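Local coordinates for protein sorbitol dehydrogenase (Gluconobacter oxydans, PDB 5ITG) that probably oxidises D-sorbitol to L-sorbose, passing the hydride to an NADP cofactor, at residues N316-D319 with A320-S324; M366-Q369 with T370-A374. All blocks are in the same frame, centred on the assembly; numbering follows the deposited sequence.

Contact 1: residues N316-D319 with A320-S324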
loop_
_atom_site.group_PDB
_atom_site.type_symbol
_atom_site.label_atom_id
_atom_site.label_comp_id
_atom_site.label_asym_id
_atom_site.label_seq_id
_atom_site.Cartn_x
_atom_site.Cartn_y
_atom_site.Cartn_z
ATOM N N ASN A 316 -20.887 4.049 -0.387
ATOM C CA ASN A 316 -19.589 4.029 0.267
ATOM C C ASN A 316 -19.419 2.850 1.205
ATOM O O ASN A 316 -20.393 2.292 1.720
ATOM C CB ASN A 316 -19.372 5.325 1.043
ATOM C CG ASN A 316 -19.441 6.549 0.157
ATOM O OD1 ASN A 316 -18.803 6.604 -0.893
ATOM N ND2 ASN A 316 -20.213 7.542 0.580
ATOM N N VAL A 317 -18.165 2.489 1.440
ATOM C CA VAL A 317 -17.854 1.367 2.309
ATOM C C VAL A 317 -18.423 1.546 3.714
ATOM O O VAL A 317 -18.971 0.604 4.282
ATOM C CB VAL A 317 -16.324 1.148 2.413
ATOM C CG1 VAL A 317 -16.026 -0.002 3.368
ATOM C CG2 VAL A 317 -15.746 0.837 1.032
ATOM N N ASP A 318 -18.297 2.746 4.271
ATOM C CA ASP A 318 -18.782 2.979 5.625
ATOM C C ASP A 318 -20.294 2.833 5.759
ATOM O O ASP A 318 -20.788 2.558 6.849
ATOM C CB ASP A 318 -18.291 4.340 6.147
ATOM C CG ASP A 318 -18.991 5.522 5.502
ATOM O OD1 ASP A 318 -19.269 5.483 4.287
ATOM O OD2 ASP A 318 -19.242 6.509 6.222
ATOM N N ASP A 319 -21.029 3.002 4.661
ATOM C CA ASP A 319 -22.484 2.828 4.692
ATOM C C ASP A 319 -22.770 1.324 4.702
ATOM O O ASP A 319 -23.674 0.844 5.392
ATOM C CB ASP A 319 -23.160 3.410 3.446
ATOM C CG ASP A 319 -22.826 4.869 3.208
ATOM O OD1 ASP A 319 -22.975 5.686 4.138
ATOM O OD2 ASP A 319 -22.424 5.193 2.069
ATOM N N ALA A 320 -21.999 0.581 3.913
ATOM C CA ALA A 320 -22.182 -0.862 3.823
ATOM C C ALA A 320 -21.801 -1.596 5.101
ATOM O O ALA A 320 -22.492 -2.528 5.516
ATOM C CB ALA A 320 -21.382 -1.421 2.647
ATOM N N ILE A 321 -20.714 -1.169 5.740
ATOM C CA ILE A 321 -20.259 -1.835 6.954
ATOM C C ILE A 321 -21.233 -1.623 8.118
ATOM O O ILE A 321 -21.206 -2.368 9.097
ATOM C CB ILE A 321 -18.830 -1.364 7.346
ATOM C CG1 ILE A 321 -18.233 -2.314 8.386
ATOM C CG2 ILE A 321 -18.859 0.072 7.869
ATOM C CD1 ILE A 321 -17.862 -3.687 7.827
ATOM N N GLU A 322 -22.096 -0.618 7.994
ATOM C CA GLU A 322 -23.094 -0.311 9.017
ATOM C C GLU A 322 -24.354 -1.149 8.825
ATOM O O GLU A 322 -25.234 -1.177 9.688
ATOM C CB GLU A 322 -23.454 1.180 8.981
ATOM C CG GLU A 322 -22.422 2.077 9.671
ATOM C CD GLU A 322 -22.570 3.546 9.294
ATOM O OE1 GLU A 322 -23.716 4.044 9.259
ATOM O OE2 GLU A 322 -21.535 4.202 9.035
ATOM N N ASP A 323 -24.449 -1.824 7.686
ATOM C CA ASP A 323 -25.599 -2.679 7.419
ATOM C C ASP A 323 -25.433 -3.930 8.288
ATOM O O ASP A 323 -24.455 -4.666 8.148
ATOM C CB ASP A 323 -25.639 -3.054 5.930
ATOM C CG ASP A 323 -26.881 -3.830 5.556
ATOM O OD1 ASP A 323 -27.008 -4.992 5.991
ATOM O OD2 ASP A 323 -27.738 -3.276 4.829
ATOM N N SER A 324 -26.394 -4.167 9.176
ATOM C CA SER A 324 -26.338 -5.304 10.090
ATOM C C SER A 324 -26.137 -6.657 9.413
ATOM O O SER A 324 -25.348 -7.481 9.887
ATOM C CB SER A 324 -27.606 -5.351 10.953
ATOM O OG SER A 324 -27.523 -6.408 11.893
#
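The carboxylate of Glu-322 passes over the peptide carbonyl of Asp-318, whose oxygen lies over one face of it, at the OE2 end. That oxygen is 2.8 Å from Glu-322 OE2, an unfavourable close contact of two acceptors. The extended chain of Glu-322, with CG set beside the backbone N (chi1 -79°), runs past the same oxygen, CG of Glu-322 coming within 3.3 Å of Asp-318 O. The two acid groups are also neighbours, Asp-318 OD2 and Glu-322 OE2 being 4.3 Å apart. Lys-364 is likely to ease this crowding, by a salt bridge to Asp-318 and a long, weak ion pair with Glu-322. Along the helix backbone, Ile-321 N gives a bond of 2.9 Å to Val-317 O, and Ile-321 CG2 rests 3.3 Å from Asp-318 O. Asn-316 O is gripped twice, by the backbone N of Asp-319 and that of Ala-320. A type I turn from Ala-320 to Asp-323 then ends on an N-cap: Asp-323 OD1 caps Leu-326 N, while OD2 bonds to Tyr-314 OH and bridges to Lys-480. A one-turn helix leading through a beta turn into a capped helix thus links helices of the mannitol dehydrogenase C-terminal domain.

Contact 2: residues M366-Q369 with T370-A374; sequences MSDQ and TLRIA
Arg-372 NE sits between both carboxylate oxygens of Asp-368, 2.7 Å from Asp-368 OD2 and 2.8 Å from Asp-368 OD1. Sharing one N-H bends both bonds, 142° to OD1 and 119° to OD2, so each is weak as a hydrogen bond, though together they form a salt bridge. OD1 lies at the guanidinium edge, in its plane, whereas OD2 comes in obliquely; the carboxylate and guanidinium planes are turned 43° apart. The side chains cross at about a right angle. Asp-368 holds CG opposite its own backbone N, which swings the acid toward the helix, and the bend of Arg-372 at chi3 brings NE back to face the two oxygens. Ile-373 packs closely against the same acid, its CD1 3.2 Å from Asp-368 OD2. Replacing Asp-368 by an alanine would probably leave the Arg-372 guanidinium without this charged mate and free to turn, and uncover the end of Ile-373. Beside the ion pair, Gln-369 O takes a good bond from Ile-373 N at 3.1 Å and a weaker one from Arg-372 N at 3.1 Å. On another side of the helix, Thr-370 OG1 bonds to the carbonyl oxygen of Tyr-314. The contact is the N-terminal turn of a short helix, with Gln-369 at the N-cap position and a salt bridge from the residue before that cap to Arg-372 in the first turn, four positions on, in the mannitol dehydrogenase C-terminal domain.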
loop_
_atom_site.group_PDB
_atom_site.type_symbol
_atom_site.label_atom_id
_atom_site.label_comp_id
_atom_site.label_asym_id
_atom_site.label_seq_id
_atom_site.Cartn_x
_atom_site.Cartn_y
_atom_site.Cartn_z
HETATM N N MSE A 366 -12.195 7.909 6.113
HETATM C CA MSE A 366 -11.438 7.134 5.127
HETATM C C MSE A 366 -12.302 6.494 4.052
HETATM O O MSE A 366 -11.824 6.198 2.960
HETATM C CB MSE A 366 -10.654 6.013 5.819
HETATM C CG MSE A 366 -9.656 6.476 6.859
HETATM SE SE MSE A 366 -8.280 7.584 6.099
HETATM C CE MSE A 366 -8.717 9.241 6.983
ATOM N N SER A 367 -13.569 6.268 4.377
ATOM C CA SER A 367 -14.503 5.626 3.463
ATOM C C SER A 367 -14.308 5.909 1.975
ATOM O O SER A 367 -14.242 7.053 1.536
ATOM C CB SER A 367 -15.940 5.962 3.856
ATOM O OG SER A 367 -16.842 5.164 3.111
ATOM N N ASP A 368 -14.224 4.831 1.209
ATOM C CA ASP A 368 -14.056 4.903 -0.225
ATOM C C ASP A 368 -15.383 4.478 -0.836
ATOM O O ASP A 368 -16.304 4.092 -0.113
ATOM C CB ASP A 368 -12.926 3.961 -0.653
ATOM C CG ASP A 368 -12.664 3.997 -2.148
ATOM O OD1 ASP A 368 -12.678 5.100 -2.735
ATOM O OD2 ASP A 368 -12.425 2.923 -2.735
ATOM N N GLN A 369 -15.494 4.564 -2.159
ATOM C CA GLN A 369 -16.722 4.167 -2.829
ATOM C C GLN A 369 -16.731 2.662 -3.062
ATOM O O GLN A 369 -15.708 2.068 -3.394
ATOM C CB GLN A 369 -16.866 4.896 -4.168
ATOM C CG GLN A 369 -17.159 6.391 -4.048
ATOM C CD GLN A 369 -16.047 7.143 -3.349
ATOM O OE1 GLN A 369 -14.890 7.101 -3.774
ATOM N NE2 GLN A 369 -16.392 7.844 -2.268
ATOM N N THR A 370 -17.896 2.053 -2.883
ATOM C CA THR A 370 -18.048 0.621 -3.080
ATOM C C THR A 370 -17.717 0.232 -4.517
ATOM O O THR A 370 -17.042 -0.767 -4.759
ATOM C CB THR A 370 -19.479 0.180 -2.763
ATOM O OG1 THR A 370 -20.400 0.987 -3.509
ATOM C CG2 THR A 370 -19.759 0.332 -1.273
ATOM N N LEU A 371 -18.188 1.021 -5.477
ATOM C CA LEU A 371 -17.911 0.717 -6.876
ATOM C C LEU A 371 -16.414 0.742 -7.158
ATOM O O LEU A 371 -15.919 -0.022 -7.987
ATOM C CB LEU A 371 -18.643 1.702 -7.800
ATOM C CG LEU A 371 -20.093 1.312 -8.115
ATOM C CD1 LEU A 371 -20.757 2.380 -8.974
ATOM C CD2 LEU A 371 -20.105 -0.029 -8.842
ATOM N N ARG A 372 -15.689 1.606 -6.455
ATOM C CA ARG A 372 -14.249 1.705 -6.657
ATOM C C ARG A 372 -13.568 0.439 -6.143
ATOM O O ARG A 372 -12.637 -0.080 -6.763
ATOM C CB ARG A 372 -13.692 2.927 -5.926
ATOM C CG ARG A 372 -12.622 3.666 -6.722
ATOM C CD ARG A 372 -11.882 4.677 -5.861
ATOM N NE ARG A 372 -11.101 4.021 -4.816
ATOM C CZ ARG A 372 -10.129 3.144 -5.048
ATOM N NH1 ARG A 372 -9.811 2.816 -6.297
ATOM N NH2 ARG A 372 -9.476 2.591 -4.035
ATOM N N ILE A 373 -14.042 -0.056 -5.008
ATOM C CA ILE A 373 -13.491 -1.271 -4.420
ATOM C C ILE A 373 -13.756 -2.450 -5.353
ATOM O O ILE A 373 -12.946 -3.371 -5.455
ATOM C CB ILE A 373 -14.136 -1.561 -3.038
ATOM C CG1 ILE A 373 -13.794 -0.428 -2.065
ATOM C CG2 ILE A 373 -13.650 -2.901 -2.490
ATOM C CD1 ILE A 373 -12.303 -0.204 -1.867
ATOM N N ALA A 374 -14.887 -2.399 -6.053
ATOM C CA ALA A 374 -15.275 -3.465 -6.966
ATOM C C ALA A 374 -14.593 -3.401 -8.337
ATOM O O ALA A 374 -14.701 -4.344 -9.126
ATOM C CB ALA A 374 -16.791 -3.461 -7.140
#

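How the contacts relate
Contacts 1 and 2 come in series along the chain, with centres about 11 Å apart, and the start of helix 317-320 touches the loop before helix 370-374: Val-317 N lies 2.9 Å from Asp-368 O, and Asp-318 OD1 2.7 Å from Ser-367 OG, both probable hydrogen bonds. Asn-316 and Gln-369 add a side-chain bond. Contact 1 is mostly buried, while contact 2 is only partly so, its Gln-369 and Arg-372 being exposed. Both lean on helix 288-312, where Val-317 and Ile-373 each meet His-302 and Cys-306. Their chemistry differs: like-charged acids crowd in 316-324 and look outside for a lysine, whereas 366-374 pairs opposite charges within itself.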